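PDB 5XH8: extracellular invertase from Aspergillus kawachii, which hydrolyses terminal beta-fructofuranosyl groups of sugars such as sucrose and has high transfructosylation activity, consistent with building fructooligosaccharides such as 1-kestose. Local coordinates for residues E496-R502 / A519-R525; T190-V194 / F216-L222; S396-V400 / E410-L414; P122-S126 / T272-D276. All coordinates share one frame; numbering follows the deposited sequence.

Overall arrangement
From the N terminus, the first loop to open is the longest. Contact 4 brings the loop residues 122-126 to the strand end 272-276, 146 residues on, tying together two sheets of the beta-propeller. Contact 2 (190-194 with 216-222) lies wholly within that span and packs the second strand of the sheet spanning 166-227 against its fourth. The chain then moves on in series. Contact 3 closes the hairpin 396-400 with 410-414, and contact 1 pairs strand 497-501 with strand 520-523 of the C-terminal beta-sandwich. None of the loops cross. Contacts 1 and 3 touch, through Arg525 and Trp397, whereas contacts 1 and 2 lie about 40 Å apart, centre to centre.

Contact 1. Residues E496-R502 / A519-R525; sequences ESIIVDR and AEAGKLR
Glu496 and Arg525 meet side-on, the carboxylate lying against the NE edge of the guanidinium. Arg525 NE reaches Glu496 OE2 at 2.9 Å and Arg525 NH2 reaches Glu496 OE1 at 2.7 Å, each oxygen using its syn lone pair. The two planes are only 23° apart, so this bidentate salt bridge fixes both the direction and the rotation of the carboxylate, a task suited to arginine with its parallel N-H groups. Arg525 NH1 also serves Glu392 and the Leu389 carbonyl.

Behind the ion pair runs an antiparallel ladder. Ile498 N bonds to Gly522 O at 2.8 Å and Gly522 N returns to Ile498 O at 2.9 Å; Val500 and Glu520 are joined by a second reciprocal pair. Beta-branched Ile499 suits the extended backbone, and its CD1 presses tightly on Ala521 CB, at 3.4 Å. Ile498 CG1 and Leu524 CD2 meet on the other face of the sheet. At the far end Glu520 OE2 sits over a face of the Arg502 guanidinium, a long salt bridge resting on charge alone; Glu520 is held by Thr563 and Phe316 N, Arg502 by Asp516 and the Ser518 carbonyl.

A G1 beta bulge at Glu496 and Ser497 joins strand 497-501 to strand 487-492. Strand 520-523 is outermost in this six-stranded sheet, and Ile498, Val500 and Leu524 pack on strands 550-555 and 559-564 of the facing sheet.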
loop_
_atom_site.group_PDB
_atom_site.type_symbol
_atom_site.label_atom_id
_atom_site.label_comp_id
_atom_site.label_asym_id
_atom_site.label_seq_id
_atom_site.Cartn_x
_atom_site.Cartn_y
_atom_site.Cartn_z
ATOM N N GLU A 496 3.404 43.606 -24.270
ATOM C CA GLU A 496 2.009 43.384 -24.004
ATOM C C GLU A 496 1.789 42.802 -22.592
ATOM O O GLU A 496 1.177 41.744 -22.454
ATOM C CB GLU A 496 1.441 42.431 -25.052
ATOM C CG GLU A 496 1.580 42.890 -26.492
ATOM C CD GLU A 496 0.827 41.966 -27.415
ATOM O OE1 GLU A 496 1.396 40.925 -27.765
ATOM O OE2 GLU A 496 -0.351 42.244 -27.754
ATOM N N SER A 497 2.294 43.500 -21.571
ATOM C CA SER A 497 2.272 43.005 -20.181
ATOM C C SER A 497 1.724 44.016 -19.197
ATOM O O SER A 497 1.907 45.230 -19.363
ATOM C CB SER A 497 3.679 42.654 -19.723
ATOM O OG SER A 497 4.200 41.553 -20.445
ATOM N N ILE A 498 1.045 43.497 -18.171
ATOM C CA ILE A 498 0.801 44.227 -16.931
ATOM C C ILE A 498 1.967 43.932 -15.999
ATOM O O ILE A 498 2.332 42.763 -15.800
ATOM C CB ILE A 498 -0.503 43.783 -16.236
ATOM C CG1 ILE A 498 -1.721 43.910 -17.174
ATOM C CG2 ILE A 498 -0.699 44.532 -14.912
ATOM C CD1 ILE A 498 -2.444 45.230 -17.127
ATOM N N ILE A 499 2.522 44.986 -15.407
ATOM C CA ILE A 499 3.682 44.915 -14.525
ATOM C C ILE A 499 3.328 45.494 -13.150
ATOM O O ILE A 499 2.633 46.492 -13.054
ATOM C CB ILE A 499 4.876 45.731 -15.086
ATOM C CG1 ILE A 499 5.191 45.328 -16.536
ATOM C CG2 ILE A 499 6.114 45.604 -14.189
ATOM C CD1 ILE A 499 5.598 43.896 -16.734
ATOM N N VAL A 500 3.785 44.838 -12.090
ATOM C CA VAL A 500 3.755 45.411 -10.759
ATOM C C VAL A 500 5.220 45.661 -10.397
ATOM O O VAL A 500 6.005 44.719 -10.205
ATOM C CB VAL A 500 3.064 44.501 -9.718
ATOM C CG1 VAL A 500 2.938 45.231 -8.389
ATOM C CG2 VAL A 500 1.681 44.067 -10.196
ATOM N N ASP A 501 5.593 46.936 -10.359
ATOM C CA ASP A 501 6.922 47.346 -9.870
ATOM C C ASP A 501 6.886 47.472 -8.339
ATOM O O ASP A 501 6.180 48.327 -7.778
ATOM C CB ASP A 501 7.306 48.680 -10.502
ATOM C CG ASP A 501 8.686 49.177 -10.080
ATOM O OD1 ASP A 501 9.370 48.611 -9.184
ATOM O OD2 ASP A 501 9.073 50.195 -10.673
ATOM N N ARG A 502 7.675 46.631 -7.677
ATOM C CA ARG A 502 7.740 46.589 -6.219
ATOM C C ARG A 502 9.082 47.069 -5.647
ATOM O O ARG A 502 9.319 46.970 -4.425
ATOM C CB ARG A 502 7.414 45.155 -5.730
ATOM C CG ARG A 502 5.968 44.748 -5.986
ATOM C CD ARG A 502 5.591 43.445 -5.289
ATOM N NE ARG A 502 6.491 42.366 -5.694
ATOM C CZ ARG A 502 6.695 41.223 -5.038
ATOM N NH1 ARG A 502 6.029 40.925 -3.925
ATOM N NH2 ARG A 502 7.566 40.353 -5.537
ATOM N N ALA A 519 9.888 42.332 -9.482
ATOM C CA ALA A 519 8.785 42.762 -10.301
ATOM C C ALA A 519 7.908 41.543 -10.551
ATOM O O ALA A 519 8.398 40.425 -10.547
ATOM C CB ALA A 519 9.298 43.368 -11.618
ATOM N N GLU A 520 6.609 41.771 -10.706
ATOM C CA GLU A 520 5.660 40.734 -11.106
ATOM C C GLU A 520 5.151 41.185 -12.457
ATOM O O GLU A 520 5.031 42.398 -12.700
ATOM C CB GLU A 520 4.495 40.626 -10.110
ATOM C CG GLU A 520 4.894 40.194 -8.687
ATOM C CD GLU A 520 4.727 38.695 -8.374
ATOM O OE1 GLU A 520 4.601 37.878 -9.305
ATOM O OE2 GLU A 520 4.765 38.330 -7.176
ATOM N N ALA A 521 4.841 40.226 -13.321
ATOM C CA ALA A 521 4.372 40.527 -14.671
ATOM C C ALA A 521 3.470 39.440 -15.192
ATOM O O ALA A 521 3.686 38.259 -14.893
ATOM C CB ALA A 521 5.570 40.680 -15.611
ATOM N N GLY A 522 2.472 39.836 -15.982
ATOM C CA GLY A 522 1.724 38.914 -16.824
ATOM C C GLY A 522 1.335 39.474 -18.191
ATOM O O GLY A 522 1.083 40.663 -18.324
ATOM N N LYS A 523 1.289 38.599 -19.194
ATOM C CA LYS A 523 0.904 38.950 -20.572
ATOM C C LYS A 523 -0.586 39.215 -20.686
ATOM O O LYS A 523 -1.407 38.444 -20.159
ATOM C CB LYS A 523 1.215 37.814 -21.543
ATOM C CG LYS A 523 2.683 37.465 -21.662
ATOM C CD LYS A 523 3.429 38.429 -22.563
ATOM C CE LYS A 523 2.980 38.319 -24.014
ATOM N NZ LYS A 523 4.057 38.851 -24.891
ATOM N N LEU A 524 -0.927 40.300 -21.385
ATOM C CA LEU A 524 -2.309 40.609 -21.717
ATOM C C LEU A 524 -2.331 41.293 -23.092
ATOM O O LEU A 524 -1.750 42.355 -23.240
ATOM C CB LEU A 524 -2.916 41.544 -20.676
ATOM C CG LEU A 524 -4.335 42.033 -20.992
ATOM C CD1 LEU A 524 -5.340 40.882 -21.034
ATOM C CD2 LEU A 524 -4.751 43.085 -19.985
ATOM N N ARG A 525 -2.970 40.664 -24.078
ATOM C CA ARG A 525 -3.145 41.267 -25.394
ATOM C C ARG A 525 -4.443 42.046 -25.413
ATOM O O ARG A 525 -5.497 41.535 -25.029
ATOM C CB ARG A 525 -3.178 40.231 -26.509
ATOM C CG ARG A 525 -3.595 40.817 -27.866
ATOM C CD ARG A 525 -3.109 39.981 -29.022
ATOM N NE ARG A 525 -1.658 39.983 -29.059
ATOM C CZ ARG A 525 -0.916 39.147 -29.768
ATOM N NH1 ARG A 525 -1.466 38.227 -30.561
ATOM N NH2 ARG A 525 0.401 39.239 -29.696
#

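Contact 2. Residues T190-V194 / F216-L222; sequences TWYTV and FQYWEYL
Phe216 turns its ring edge toward the five-membered ring of Trp191 in an offset edge-to-face pair. The ring centroids are 5.8 Å apart with the planes at 71°, and the closest carbons, Phe216 CE1 and Trp191 CD1, are 3.9 Å apart. With Phe216 CG beside the backbone N (chi1 -52°), the ring leans back toward strand 191-199 although its residue sits in the loop before strand 219-227.

Trp219 approaches from a different quarter. Its benzene end slants in against the backbone of residues 191-193, with CZ3 3.6 Å from Trp191 O and CH2 4.3 Å from Trp191 CB. Thr193 crosses this indole at about a right angle, its OG1 3.2 Å from Trp219 CZ3; the hydroxyl is buried here and has no hydrogen-bonding partner in the model. The other end of the indole is tethered within its own segment by Trp219 NE1 to Phe216 O, 2.9 Å, with the donor above the carbonyl plane. Large flat residues suit this place, since they must span the gap between strands that are not adjacent. Leu222 CD1 meets the edge of the Tyr192 ring, whose hydroxyl is held by Asp181.

The short pieces 191-194 and 219-222 run 61° apart; their strands are the second and fourth of a four-stranded antiparallel sheet, with strand 203-211 between them: the twisted blade characteristic of the GH32 beta-propeller.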
loop_
_atom_site.group_PDB
_atom_site.type_symbol
_atom_site.label_atom_id
_atom_site.label_comp_id
_atom_site.label_asym_id
_atom_site.label_seq_id
_atom_site.Cartn_x
_atom_site.Cartn_y
_atom_site.Cartn_z
ATOM N N THR A 190 -21.002 8.567 -13.446
ATOM C CA THR A 190 -19.791 7.957 -12.960
ATOM C C THR A 190 -18.873 9.061 -12.392
ATOM O O THR A 190 -18.752 10.136 -12.953
ATOM C CB THR A 190 -19.072 7.187 -14.104
ATOM O OG1 THR A 190 -19.779 5.955 -14.375
ATOM C CG2 THR A 190 -17.630 6.864 -13.775
ATOM N N TRP A 191 -18.191 8.736 -11.309
ATOM C CA TRP A 191 -17.183 9.619 -10.728
ATOM C C TRP A 191 -15.869 9.231 -11.352
ATOM O O TRP A 191 -15.511 8.049 -11.362
ATOM C CB TRP A 191 -17.143 9.486 -9.204
ATOM C CG TRP A 191 -18.207 10.298 -8.525
ATOM C CD1 TRP A 191 -19.406 9.846 -7.996
ATOM C CD2 TRP A 191 -18.163 11.699 -8.264
ATOM N NE1 TRP A 191 -20.095 10.894 -7.445
ATOM C CE2 TRP A 191 -19.361 12.041 -7.593
ATOM C CE3 TRP A 191 -17.218 12.705 -8.521
ATOM C CZ2 TRP A 191 -19.652 13.347 -7.196
ATOM C CZ3 TRP A 191 -17.510 14.005 -8.118
ATOM C CH2 TRP A 191 -18.715 14.314 -7.473
ATOM N N TYR A 192 -15.197 10.223 -11.936
ATOM C CA TYR A 192 -13.825 10.133 -12.405
ATOM C C TYR A 192 -12.884 10.740 -11.366
ATOM O O TYR A 192 -13.305 11.566 -10.563
ATOM C CB TYR A 192 -13.651 10.868 -13.745
ATOM C CG TYR A 192 -14.573 10.286 -14.797
ATOM C CD1 TYR A 192 -14.221 9.124 -15.496
ATOM C CD2 TYR A 192 -15.821 10.842 -15.027
ATOM C CE1 TYR A 192 -15.081 8.566 -16.429
ATOM C CE2 TYR A 192 -16.689 10.291 -15.959
ATOM C CZ TYR A 192 -16.319 9.157 -16.658
ATOM O OH TYR A 192 -17.196 8.597 -17.560
ATOM N N THR A 193 -11.627 10.320 -11.418
ATOM C CA THR A 193 -10.556 10.934 -10.660
ATOM C C THR A 193 -9.386 11.143 -11.578
ATOM O O THR A 193 -8.994 10.227 -12.295
ATOM C CB THR A 193 -10.120 10.040 -9.474
ATOM O OG1 THR A 193 -11.223 9.891 -8.562
ATOM C CG2 THR A 193 -8.965 10.663 -8.745
ATOM N N VAL A 194 -8.825 12.349 -11.559
ATOM C CA VAL A 194 -7.472 12.566 -12.079
ATOM C C VAL A 194 -6.474 12.630 -10.936
ATOM O O VAL A 194 -6.765 13.191 -9.871
ATOM C CB VAL A 194 -7.278 13.785 -13.022
ATOM C CG1 VAL A 194 -7.922 13.498 -14.380
ATOM C CG2 VAL A 194 -7.789 15.086 -12.419
ATOM N N PHE A 216 -16.737 3.053 -4.139
ATOM C CA PHE A 216 -15.524 3.869 -4.273
ATOM C C PHE A 216 -14.250 3.143 -3.862
ATOM O O PHE A 216 -13.209 3.760 -3.578
ATOM C CB PHE A 216 -15.695 5.182 -3.510
ATOM C CG PHE A 216 -16.952 5.917 -3.873
ATOM C CD1 PHE A 216 -17.091 6.472 -5.124
ATOM C CD2 PHE A 216 -18.011 6.024 -2.972
ATOM C CE1 PHE A 216 -18.252 7.150 -5.475
ATOM C CE2 PHE A 216 -19.178 6.701 -3.316
ATOM C CZ PHE A 216 -19.295 7.259 -4.574
ATOM N N GLN A 217 -14.332 1.816 -3.853
ATOM C CA GLN A 217 -13.249 0.951 -3.379
ATOM C C GLN A 217 -12.179 0.796 -4.446
ATOM O O GLN A 217 -10.977 0.854 -4.157
ATOM C CB GLN A 217 -13.845 -0.401 -2.992
ATOM C CG GLN A 217 -12.932 -1.344 -2.249
ATOM C CD GLN A 217 -12.450 -0.780 -0.928
ATOM O OE1 GLN A 217 -13.219 -0.212 -0.158
ATOM N NE2 GLN A 217 -11.177 -0.912 -0.678
ATOM N N TYR A 218 -12.627 0.615 -5.691
ATOM C CA TYR A 218 -11.762 0.299 -6.794
ATOM C C TYR A 218 -11.909 1.336 -7.886
ATOM O O TYR A 218 -13.026 1.825 -8.177
ATOM C CB TYR A 218 -12.054 -1.115 -7.315
ATOM C CG TYR A 218 -11.776 -2.186 -6.297
ATOM C CD1 TYR A 218 -10.458 -2.506 -5.955
ATOM C CD2 TYR A 218 -12.824 -2.883 -5.650
ATOM C CE1 TYR A 218 -10.180 -3.477 -4.989
ATOM C CE2 TYR A 218 -12.548 -3.872 -4.694
ATOM C CZ TYR A 218 -11.210 -4.157 -4.370
ATOM O OH TYR A 218 -10.870 -5.110 -3.430
ATOM N N TRP A 219 -10.766 1.672 -8.476
ATOM C CA TRP A 219 -10.663 2.737 -9.457
ATOM C C TRP A 219 -9.966 2.204 -10.695
ATOM O O TRP A 219 -8.777 1.853 -10.674
ATOM C CB TRP A 219 -9.936 3.957 -8.845
ATOM C CG TRP A 219 -10.777 4.551 -7.772
ATOM C CD1 TRP A 219 -10.847 4.143 -6.478
ATOM C CD2 TRP A 219 -11.727 5.615 -7.915
ATOM N NE1 TRP A 219 -11.777 4.888 -5.795
ATOM C CE2 TRP A 219 -12.329 5.800 -6.658
ATOM C CE3 TRP A 219 -12.144 6.410 -8.995
ATOM C CZ2 TRP A 219 -13.314 6.754 -6.443
ATOM C CZ3 TRP A 219 -13.121 7.364 -8.780
ATOM C CH2 TRP A 219 -13.696 7.533 -7.521
ATOM N N GLU A 220 -10.726 2.130 -11.786
ATOM C CA GLU A 220 -10.240 1.554 -13.024
ATOM C C GLU A 220 -9.373 2.568 -13.733
ATOM O O GLU A 220 -9.797 3.697 -13.957
ATOM C CB GLU A 220 -11.430 1.150 -13.890
ATOM C CG GLU A 220 -11.038 0.543 -15.221
ATOM C CD GLU A 220 -12.243 0.107 -16.048
ATOM O OE1 GLU A 220 -13.390 0.495 -15.760
ATOM O OE2 GLU A 220 -12.024 -0.652 -16.990
ATOM N N TYR A 221 -8.167 2.169 -14.110
ATOM C CA TYR A 221 -7.233 3.057 -14.779
ATOM C C TYR A 221 -7.620 3.239 -16.253
ATOM O O TYR A 221 -7.839 2.252 -16.953
ATOM C CB TYR A 221 -5.814 2.501 -14.685
ATOM C CG TYR A 221 -4.764 3.379 -15.340
ATOM C CD1 TYR A 221 -4.668 4.744 -15.035
ATOM C CD2 TYR A 221 -3.861 2.847 -16.261
ATOM C CE1 TYR A 221 -3.697 5.542 -15.641
ATOM C CE2 TYR A 221 -2.891 3.637 -16.866
ATOM C CZ TYR A 221 -2.808 4.980 -16.545
ATOM O OH TYR A 221 -1.853 5.757 -17.172
ATOM N N LEU A 222 -7.689 4.488 -16.709
ATOM C CA LEU A 222 -8.077 4.822 -18.085
ATOM C C LEU A 222 -6.970 5.455 -18.906
ATOM O O LEU A 222 -7.209 5.945 -20.025
ATOM C CB LEU A 222 -9.274 5.753 -18.059
ATOM C CG LEU A 222 -10.516 5.170 -17.400
ATOM C CD1 LEU A 222 -11.552 6.254 -17.249
ATOM C CD2 LEU A 222 -11.078 3.979 -18.187
#

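Contact 3. Residues S396-V400 / E410-L414; sequences SWQVV and ELQTL
Leu411 and Trp397 run alongside each other in the same direction at the base of the beta hairpin formed by strands 398-403 and 408-418. Starting at Leu411 CB, the first neighbour is Gln398 O, 4.1 Å away. Beyond it the side chain forks: CD1 touches Trp397 CD1 at 3.9 Å, while CD2 reaches Val399 CG2 at 3.8 Å. A branched leucine thus meets two residues of the partner segment at once. Trp397 NE1 is held by the Ala390 carbonyl, and the Trp397 ring meets Trp239 and Phe527 edge-to-face, Phe527 lying in the C-terminal domain.

Val400 crosses Gln412 at about a right angle, its CG1 3.5 Å from Gln412 CB, and strand 366-385 flanks strand 408-418. The pairing is antiparallel: Gln398 N bonds to Gln412 O at 3.0 Å and Gln412 N to Gln398 O at 2.8 Å, and Val400 N closes on Glu410 O at 2.9 Å.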
loop_
_atom_site.group_PDB
_atom_site.type_symbol
_atom_site.label_atom_id
_atom_site.label_comp_id
_atom_site.label_asym_id
_atom_site.label_seq_id
_atom_site.Cartn_x
_atom_site.Cartn_y
_atom_site.Cartn_z
ATOM N N SER A 396 -3.766 32.151 -25.884
ATOM C CA SER A 396 -4.808 31.948 -24.854
ATOM C C SER A 396 -6.212 32.190 -25.318
ATOM O O SER A 396 -7.110 32.424 -24.497
ATOM C CB SER A 396 -4.517 32.860 -23.662
ATOM O OG SER A 396 -3.152 32.734 -23.316
ATOM N N TRP A 397 -6.422 32.111 -26.630
ATOM C CA TRP A 397 -7.742 32.324 -27.207
ATOM C C TRP A 397 -7.844 31.578 -28.531
ATOM O O TRP A 397 -6.833 31.144 -29.082
ATOM C CB TRP A 397 -7.971 33.820 -27.430
ATOM C CG TRP A 397 -6.910 34.428 -28.305
ATOM C CD1 TRP A 397 -6.927 34.513 -29.680
ATOM C CD2 TRP A 397 -5.660 35.002 -27.883
ATOM N NE1 TRP A 397 -5.778 35.114 -30.127
ATOM C CE2 TRP A 397 -4.982 35.430 -29.055
ATOM C CE3 TRP A 397 -5.065 35.239 -26.632
ATOM C CZ2 TRP A 397 -3.723 36.057 -29.017
ATOM C CZ3 TRP A 397 -3.799 35.839 -26.592
ATOM C CH2 TRP A 397 -3.144 36.247 -27.785
ATOM N N GLN A 398 -9.063 31.441 -29.035
ATOM C CA GLN A 398 -9.277 30.921 -30.389
ATOM C C GLN A 398 -10.476 31.565 -31.092
ATOM O O GLN A 398 -11.465 31.996 -30.451
ATOM C CB GLN A 398 -9.445 29.406 -30.368
ATOM C CG GLN A 398 -10.673 28.932 -29.617
ATOM C CD GLN A 398 -10.637 27.453 -29.309
ATOM O OE1 GLN A 398 -9.852 26.701 -29.886
ATOM N NE2 GLN A 398 -11.502 27.024 -28.396
ATOM N N VAL A 399 -10.377 31.588 -32.421
ATOM C CA VAL A 399 -11.425 32.130 -33.273
ATOM C C VAL A 399 -12.555 31.118 -33.305
ATOM O O VAL A 399 -12.318 29.975 -33.625
ATOM C CB VAL A 399 -10.891 32.378 -34.709
ATOM C CG1 VAL A 399 -12.024 32.759 -35.662
ATOM C CG2 VAL A 399 -9.787 33.446 -34.704
ATOM N N VAL A 400 -13.764 31.526 -32.949
ATOM C CA VAL A 400 -14.951 30.643 -33.036
ATOM C C VAL A 400 -16.003 31.057 -34.093
ATOM O O VAL A 400 -16.968 30.316 -34.318
ATOM C CB VAL A 400 -15.665 30.479 -31.678
ATOM C CG1 VAL A 400 -14.699 29.909 -30.641
ATOM C CG2 VAL A 400 -16.300 31.783 -31.204
ATOM N N GLU A 410 -15.113 36.562 -33.847
ATOM C CA GLU A 410 -15.436 36.344 -32.438
ATOM C C GLU A 410 -14.351 35.451 -31.818
ATOM O O GLU A 410 -14.045 34.365 -32.339
ATOM C CB GLU A 410 -16.791 35.680 -32.275
ATOM C CG GLU A 410 -17.267 35.690 -30.833
ATOM C CD GLU A 410 -18.653 35.132 -30.662
ATOM O OE1 GLU A 410 -18.997 34.169 -31.375
ATOM O OE2 GLU A 410 -19.403 35.651 -29.810
ATOM N N LEU A 411 -13.766 35.916 -30.716
ATOM C CA LEU A 411 -12.769 35.138 -29.991
ATOM C C LEU A 411 -13.391 34.478 -28.780
ATOM O O LEU A 411 -14.406 34.953 -28.239
ATOM C CB LEU A 411 -11.601 36.009 -29.553
ATOM C CG LEU A 411 -10.732 36.647 -30.638
ATOM C CD1 LEU A 411 -9.557 37.355 -29.985
ATOM C CD2 LEU A 411 -10.251 35.615 -31.661
ATOM N N GLN A 412 -12.773 33.371 -28.373
ATOM C CA GLN A 412 -13.172 32.615 -27.188
ATOM C C GLN A 412 -11.954 32.434 -26.282
ATOM O O GLN A 412 -10.846 32.190 -26.762
ATOM C CB GLN A 412 -13.710 31.256 -27.612
ATOM C CG GLN A 412 -14.435 30.478 -26.531
ATOM C CD GLN A 412 -14.561 29.002 -26.872
ATOM O OE1 GLN A 412 -13.570 28.301 -27.055
ATOM N NE2 GLN A 412 -15.779 28.535 -26.960
ATOM N N THR A 413 -12.175 32.551 -24.973
ATOM C CA THR A 413 -11.120 32.362 -23.978
ATOM C C THR A 413 -11.746 32.018 -22.627
ATOM O O THR A 413 -12.985 31.966 -22.479
ATOM C CB THR A 413 -10.242 33.622 -23.861
ATOM O OG1 THR A 413 -9.053 33.327 -23.129
ATOM C CG2 THR A 413 -10.963 34.745 -23.170
ATOM N N LEU A 414 -10.897 31.786 -21.632
ATOM C CA LEU A 414 -11.395 31.527 -20.276
ATOM C C LEU A 414 -11.686 32.860 -19.573
ATOM O O LEU A 414 -10.808 33.725 -19.455
ATOM C CB LEU A 414 -10.399 30.700 -19.451
ATOM C CG LEU A 414 -10.884 30.366 -18.030
ATOM C CD1 LEU A 414 -12.018 29.354 -18.075
ATOM C CD2 LEU A 414 -9.745 29.875 -17.147
#

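Contact 4. Residues P122-S126 / T272-D276; sequences PIHWS and TEGSD
Trp125 holds CG between its backbone N and carbonyl carbon (chi1 64°), swinging the indole toward Glu273, whose own chain starts beside the backbone N (chi1 -61°) and then runs extended past the ring. The two side chains pass each other head to tail. Glu273 OE1 arrives at the indole edge, in its plane, 3.5 Å from Trp125 CD1, with the carboxylate turned almost perpendicular to the ring. At the benzene end the small Ser275 fits against the edge, its CB 3.7 Å from Trp125 CH2.

The two segments share no direct hydrogen bond. One water accepts from Trp125 N at 3.1 Å and donates to Glu273 OE2 at 2.6 Å. Thr284 OG1 bonds to Trp125 NE1, His124 NE2 and Glu273 OE1, a single hydroxyl fixing two rings and a carboxylate. Asn246 takes up Glu273 OE2. His124 is also hydrogen-bonded through ND1 to Ser126 OG at 2.7 Å, and its CE1 lies over a face of the indole, while Phe245 stacks on Trp125.

Glycerol, probably from the crystallisation liquor, hydrogen-bonds to the carbonyls of Ile123 and Trp125. Glu273 OE2 also has a long, weak ion pair with Arg170, which opens an Arg-Asp-Pro motif, and lies close to the like-charged Glu248. Such a meeting of a loop of one blade and a strand end of another is consistent with the wall of the sugar-binding pocket of a GH32 beta-propeller.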
loop_
_atom_site.group_PDB
_atom_site.type_symbol
_atom_site.label_atom_id
_atom_site.label_comp_id
_atom_site.label_asym_id
_atom_site.label_seq_id
_atom_site.Cartn_x
_atom_site.Cartn_y
_atom_site.Cartn_z
ATOM N N PRO A 122 11.850 12.219 1.346
ATOM C CA PRO A 122 11.272 13.307 0.522
ATOM C C PRO A 122 10.613 12.819 -0.758
ATOM O O PRO A 122 10.853 11.710 -1.195
ATOM C CB PRO A 122 12.505 14.152 0.167
ATOM C CG PRO A 122 13.617 13.168 0.121
ATOM C CD PRO A 122 13.322 12.154 1.222
ATOM N N ILE A 123 9.806 13.679 -1.368
ATOM C CA ILE A 123 9.175 13.394 -2.638
ATOM C C ILE A 123 9.421 14.622 -3.505
ATOM O O ILE A 123 9.054 15.746 -3.118
ATOM C CB ILE A 123 7.639 13.191 -2.471
ATOM C CG1 ILE A 123 7.317 12.046 -1.483
ATOM C CG2 ILE A 123 6.969 12.976 -3.820
ATOM C CD1 ILE A 123 5.903 12.134 -0.951
ATOM N N HIS A 124 10.036 14.417 -4.668
ATOM C CA HIS A 124 10.229 15.513 -5.628
ATOM C C HIS A 124 10.490 14.980 -7.034
ATOM O O HIS A 124 11.116 13.952 -7.198
ATOM C CB HIS A 124 11.362 16.449 -5.188
ATOM C CG HIS A 124 11.315 17.791 -5.839
ATOM N ND1 HIS A 124 12.158 18.145 -6.869
ATOM C CD2 HIS A 124 10.503 18.855 -5.632
ATOM C CE1 HIS A 124 11.890 19.379 -7.252
ATOM N NE2 HIS A 124 10.886 19.833 -6.523
ATOM N N TRP A 125 10.001 15.696 -8.034
ATOM C CA TRP A 125 10.161 15.301 -9.426
ATOM C C TRP A 125 11.627 15.114 -9.854
ATOM O O TRP A 125 11.905 14.289 -10.714
ATOM C CB TRP A 125 9.443 16.288 -10.379
ATOM C CG TRP A 125 9.989 17.681 -10.363
ATOM C CD1 TRP A 125 9.493 18.741 -9.665
ATOM C CD2 TRP A 125 11.110 18.176 -11.091
ATOM N NE1 TRP A 125 10.242 19.858 -9.888
ATOM C CE2 TRP A 125 11.248 19.547 -10.759
ATOM C CE3 TRP A 125 12.035 17.596 -11.971
ATOM C CZ2 TRP A 125 12.274 20.348 -11.279
ATOM C CZ3 TRP A 125 13.058 18.400 -12.494
ATOM C CH2 TRP A 125 13.168 19.756 -12.133
ATOM N N SER A 126 12.527 15.880 -9.239
ATOM C CA SER A 126 13.945 15.901 -9.587
ATOM C C SER A 126 14.780 14.770 -9.012
ATOM O O SER A 126 15.937 14.677 -9.355
ATOM C CB SER A 126 14.576 17.218 -9.135
ATOM O OG SER A 126 14.626 17.331 -7.723
ATOM N N THR A 272 2.366 23.733 -12.741
ATOM C CA THR A 272 3.515 23.064 -13.347
ATOM C C THR A 272 4.782 23.450 -12.604
ATOM O O THR A 272 4.970 24.616 -12.240
ATOM C CB THR A 272 3.647 23.353 -14.875
ATOM O OG1 THR A 272 4.202 24.647 -15.110
ATOM C CG2 THR A 272 2.328 23.250 -15.539
ATOM N N GLU A 273 5.633 22.448 -12.370
ATOM C CA GLU A 273 6.880 22.610 -11.645
ATOM C C GLU A 273 8.024 22.755 -12.650
ATOM O O GLU A 273 8.383 21.791 -13.338
ATOM C CB GLU A 273 7.141 21.419 -10.721
ATOM C CG GLU A 273 6.080 21.214 -9.652
ATOM C CD GLU A 273 6.579 20.315 -8.538
ATOM O OE1 GLU A 273 7.446 20.777 -7.755
ATOM O OE2 GLU A 273 6.142 19.146 -8.494
ATOM N N GLY A 274 8.573 23.970 -12.715
ATOM C CA GLY A 274 9.650 24.326 -13.633
ATOM C C GLY A 274 11.009 24.483 -12.991
ATOM O O GLY A 274 11.161 24.523 -11.752
ATOM N N SER A 275 12.005 24.573 -13.863
ATOM C CA SER A 275 13.399 24.634 -13.462
ATOM C C SER A 275 14.208 25.248 -14.586
ATOM O O SER A 275 13.856 25.068 -15.740
ATOM C CB SER A 275 13.908 23.220 -13.233
ATOM O OG SER A 275 15.213 23.215 -12.680
ATOM N N ASP A 276 15.285 25.948 -14.245
ATOM C CA ASP A 276 16.390 26.175 -15.194
ATOM C C ASP A 276 17.191 24.902 -15.321
ATOM O O ASP A 276 17.093 24.017 -14.472
ATOM C CB ASP A 276 17.322 27.260 -14.703
ATOM C CG ASP A 276 16.609 28.540 -14.472
ATOM O OD1 ASP A 276 15.952 29.025 -15.429
ATOM O OD2 ASP A 276 16.678 29.032 -13.326
HETATM O O HOH W 1 7.553 17.475 -7.182
#